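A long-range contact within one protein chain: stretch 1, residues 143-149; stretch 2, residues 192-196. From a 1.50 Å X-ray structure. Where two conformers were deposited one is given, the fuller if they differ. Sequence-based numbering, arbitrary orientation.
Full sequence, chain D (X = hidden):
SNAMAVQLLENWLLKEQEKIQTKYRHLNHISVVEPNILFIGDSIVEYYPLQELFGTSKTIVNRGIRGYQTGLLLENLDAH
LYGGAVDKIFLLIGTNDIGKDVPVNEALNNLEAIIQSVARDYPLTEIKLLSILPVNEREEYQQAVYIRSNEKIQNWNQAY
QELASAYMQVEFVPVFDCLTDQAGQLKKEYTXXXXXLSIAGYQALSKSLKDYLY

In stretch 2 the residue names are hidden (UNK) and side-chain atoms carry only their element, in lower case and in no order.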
ATOM      1  N   GLN D 143     -32.535  12.868 -24.355  0.50 20.82           N
ATOM      2  CA  GLN D 143     -31.877  11.724 -25.026  0.50 20.87           C
ATOM      3  C   GLN D 143     -31.129  10.749 -24.107  0.50 20.57           C
ATOM      4  O   GLN D 143     -31.082   9.540 -24.375  0.50 20.37           O
ATOM      5  CB  GLN D 143     -30.897  12.223 -26.093  0.50 21.12           C
ATOM      6  CG  GLN D 143     -31.540  12.985 -27.232  0.50 21.55           C
ATOM      7  CD  GLN D 143     -30.538  13.397 -28.287  0.50 21.60           C
ATOM      8  OE1 GLN D 143     -29.601  14.152 -28.019  0.50 22.12           O
ATOM      9  NE2 GLN D 143     -30.736  12.905 -29.502  0.50 22.74           N
ATOM     10  N   ALA D 144     -30.505  11.280 -23.057  1.00 19.70           N
ATOM     11  CA  ALA D 144     -29.834  10.450 -22.063  1.00 18.76           C
ATOM     12  C   ALA D 144     -30.781  10.122 -20.919  1.00 17.05           C
ATOM     13  O   ALA D 144     -30.790   8.999 -20.428  1.00 17.76           O
ATOM     14  CB  ALA D 144     -28.578  11.127 -21.548  1.00 18.74           C
ATOM     15  N   VAL D 145     -31.588  11.100 -20.504  1.00 15.30           N
ATOM     16  CA  VAL D 145     -32.456  10.926 -19.338  1.00 14.02           C
ATOM     17  C   VAL D 145     -33.588   9.921 -19.615  1.00 13.15           C
ATOM     18  O   VAL D 145     -33.906   9.080 -18.760  1.00 12.32           O
ATOM     19  CB  VAL D 145     -32.971  12.285 -18.830  1.00 13.24           C
ATOM     20  CG1 VAL D 145     -34.040  12.128 -17.769  1.00 13.85           C
ATOM     21  CG2 VAL D 145     -31.805  13.091 -18.288  1.00 13.01           C
ATOM     22  N   TYR D 146     -34.172   9.995 -20.816  1.00 13.88           N
ATOM     23  CA  TYR D 146     -35.155   9.009 -21.253  1.00 13.67           C
ATOM     24  C   TYR D 146     -36.314   8.947 -20.251  1.00 13.65           C
ATOM     25  O   TYR D 146     -36.807   9.987 -19.792  1.00 14.10           O
ATOM     26  CB  TYR D 146     -34.458   7.654 -21.465  1.00 14.16           C
ATOM     27  CG  TYR D 146     -35.266   6.646 -22.242  1.00 13.56           C
ATOM     28  CD1 TYR D 146     -35.914   7.008 -23.413  1.00 13.08           C
ATOM     29  CD2 TYR D 146     -35.344   5.324 -21.813  1.00 13.91           C
ATOM     30  CE1 TYR D 146     -36.677   6.071 -24.134  1.00 12.45           C
ATOM     31  CE2 TYR D 146     -36.088   4.386 -22.513  1.00 11.09           C
ATOM     32  CZ  TYR D 146     -36.748   4.763 -23.674  1.00 13.25           C
ATOM     33  OH  TYR D 146     -37.479   3.828 -24.367  1.00 15.21           O
ATOM     34  N   ILE D 147     -36.772   7.761 -19.899  1.00 12.95           N
ATOM     35  CA  ILE D 147     -37.962   7.665 -19.047  1.00 13.56           C
ATOM     36  C   ILE D 147     -37.698   7.872 -17.533  1.00 13.99           C
ATOM     37  O   ILE D 147     -38.609   7.763 -16.716  1.00 13.36           O
ATOM     38  CB  ILE D 147     -38.726   6.333 -19.282  1.00 13.16           C
ATOM     39  CG1 ILE D 147     -37.874   5.135 -18.829  1.00 13.42           C
ATOM     40  CG2 ILE D 147     -39.190   6.222 -20.759  1.00 13.98           C
ATOM     41  CD1 ILE D 147     -38.632   3.777 -18.905  1.00 14.06           C
ATOM     42  N   ARG D 148     -36.457   8.161 -17.158  1.00 13.57           N
ATOM     43  CA  ARG D 148     -36.171   8.448 -15.755  1.00 13.45           C
ATOM     44  C   ARG D 148     -36.840   9.759 -15.359  1.00 13.80           C
ATOM     45  O   ARG D 148     -36.969  10.686 -16.181  1.00 13.84           O
ATOM     46  CB  ARG D 148     -34.668   8.574 -15.549  1.00 13.16           C
ATOM     47  CG  ARG D 148     -33.873   7.346 -15.910  1.00 12.93           C
ATOM     48  CD  ARG D 148     -32.370   7.671 -15.882  1.00 13.12           C
ATOM     49  NE  ARG D 148     -31.574   6.524 -16.312  1.00 14.58           N
ATOM     50  CZ  ARG D 148     -31.461   6.126 -17.573  1.00 15.55           C
ATOM     51  NH1 ARG D 148     -32.106   6.762 -18.560  1.00 12.20           N
ATOM     52  NH2 ARG D 148     -30.715   5.078 -17.867  1.00 13.53           N
ATOM     53  N   SER D 149     -37.265   9.838 -14.097  1.00 13.31           N
ATOM     54  CA  SER D 149     -37.791  11.088 -13.530  1.00 12.92           C
ATOM     55  C   SER D 149     -37.349  11.133 -12.094  1.00 12.21           C
ATOM     56  O   SER D 149     -37.071  10.089 -11.500  1.00 13.41           O
ATOM     57  CB  SER D 149     -39.313  11.145 -13.594  1.00 12.30           C
ATOM     58  OG  SER D 149     -39.908  10.285 -12.638  1.00 12.94           O
ATOM     59  N   UNK D 192     -23.148  16.311 -17.572  1.00 11.79           N
ATOM     60  CA  UNK D 192     -22.756  16.443 -18.977  1.00 12.79           C
ATOM     61  C   UNK D 192     -23.965  16.337 -19.895  1.00 13.71           C
ATOM     62  O   UNK D 192     -24.128  17.168 -20.781  1.00 15.12           O
ATOM     63  o   UNK D 192     -22.216  14.097 -19.029  1.00 13.97           O
ATOM     64  c   UNK D 192     -20.409  15.625 -18.661  1.00 14.60           C
ATOM     65  c   UNK D 192     -21.720  15.384 -19.385  1.00 12.61           C
ATOM     66  N   UNK D 193     -24.827  15.344 -19.646  1.00 13.68           N
ATOM     67  CA  UNK D 193     -25.937  15.032 -20.550  1.00 13.89           C
ATOM     68  C   UNK D 193     -27.294  14.857 -19.856  1.00 13.60           C
ATOM     69  O   UNK D 193     -28.257  14.379 -20.475  1.00 14.14           O
ATOM     70  c   UNK D 193     -25.452  12.553 -20.447  1.00 16.01           C
ATOM     71  o   UNK D 193     -25.031  11.498 -20.961  1.00 16.56           O
ATOM     72  c   UNK D 193     -25.617  13.766 -21.335  1.00 14.19           C
ATOM     73  o   UNK D 193     -25.738  12.651 -19.228  1.00 12.19           O
ATOM     74  N   UNK D 194     -27.376  15.273 -18.599  1.00 12.21           N
ATOM     75  CA  UNK D 194     -28.626  15.175 -17.836  1.00 11.66           C
ATOM     76  C   UNK D 194     -28.693  13.970 -16.915  1.00 11.38           C
ATOM     77  O   UNK D 194     -29.507  13.952 -15.981  1.00 12.10           O
ATOM     78  N   UNK D 195     -27.834  12.985 -17.193  1.00 11.42           N
ATOM     79  CA  UNK D 195     -27.750  11.727 -16.438  1.00 11.49           C
ATOM     80  C   UNK D 195     -26.342  11.513 -15.848  1.00 11.31           C
ATOM     81  O   UNK D 195     -26.190  11.274 -14.655  1.00 12.19           O
ATOM     82  c   UNK D 195     -28.221   8.194 -18.002  1.00 17.75           C
ATOM     83  c   UNK D 195     -28.136  10.568 -17.363  1.00 12.10           C
ATOM     84  c   UNK D 195     -27.934   9.145 -16.854  1.00 14.78           C
ATOM     85  c   UNK D 195     -28.823   8.859 -15.662  1.00 14.69           C
ATOM     86  N   UNK D 196     -25.321  11.555 -16.698  1.00 10.48           N
ATOM     87  CA  UNK D 196     -23.938  11.416 -16.256  1.00 10.52           C
ATOM     88  C   UNK D 196     -23.389  12.688 -15.625  1.00 10.10           C
ATOM     89  O   UNK D 196     -23.875  13.811 -15.898  1.00 10.17           O
ATOM     90  c   UNK D 196     -23.068  11.034 -17.452  1.00 11.71           C
ATOM     91  c   UNK D 196     -24.430   8.237 -19.301  1.00 18.49           C
ATOM     92  c   UNK D 196     -23.411   9.692 -18.005  1.00 14.02           C
ATOM     93  c   UNK D 196     -23.050   8.448 -17.606  1.00 17.78           C
ATOM     94  n   UNK D 196     -24.281   9.528 -19.063  1.00 17.25           N
ATOM     95  n   UNK D 196     -23.690   7.561 -18.439  1.00 19.90           N
TER
HETATM   96  O   HOH W   1     -28.727  14.047 -23.222  1.00 25.35           O

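Position 192 carries three side-chain atoms: one carbon next to CA that bears an oxygen and a second carbon. A beta-branched residue with one hydroxyl and one methyl is threonine. Thr192 does not touch stretch 1; its part is in the backbone, where its N donates to O of position 196 at 3.1 Å and so links the first and last residues of the stretch.

Position 193 has two carbons in line, the second holding two oxygens: a short carboxylate, hence aspartate. The CA-to-CB bond of Asp193 runs sideways to stretch 1, yet its CG lies 3.6 Å from Ala144 CB, and its backbone O is closer still, 3.4 Å from the same methyl. The carboxylate oxygens turn inward to their own loop. OD1 accepts from N of position 195 at 2.9 Å and from N of position 196 at 2.8 Å, so one side chain organizes the backbone that follows it.

Position 194 has no side-chain atoms, which makes it glycine. Two constraints coincide at Gly194. With phi at 99° and psi at -19°, a CB would be jammed against the preceding carbonyl O, and it would also sit 2.9 Å from Val145 CG2, a clash. The space left free lets Val145 CG2 pack 3.4 Å from Gly194 O.

Position 195 shows four carbons, forked at the second. This gamma branching, with no heteroatom, is leucine. The CA-to-CB bond of Leu195 points toward stretch 1, and the residue gives more area to the contact than any other residue of its loop: its CB is 4.2 Å from Ala144 CB, CD2 lies 3.6 Å from Ala144 O and over one face of the Arg148 guanidinium, and CD1 is 3.7 Å from Arg148 NE.

Position 196 has one carbon leading to a five-membered ring of three carbons and two nitrogens: histidine. His196 stays out of contact range of stretch 1, but its ND1 donates to Asp193 OD2 at 2.8 Å, adding a side-chain link to the braced loop.

No direct hydrogen bond crosses the contact; it consists mainly of van der Waals packing. Each stretch is held by its own bonds: Asp193 braces the loop, while at the end of the helix a type II' turn runs from Val145 to Arg148, whose NH1 donates to Val145 O at 2.9 Å. Ala144 CB packs against Asp193 and Leu195, and the absence of a side chain at Gly194 leaves room for Val145. One water lies between the two stretches, placed to donate to Asp193 O at 2.8 Å and to accept weakly from Ala144 N at 3.3 Å.

Stretch 2 (192-196) TDGLH
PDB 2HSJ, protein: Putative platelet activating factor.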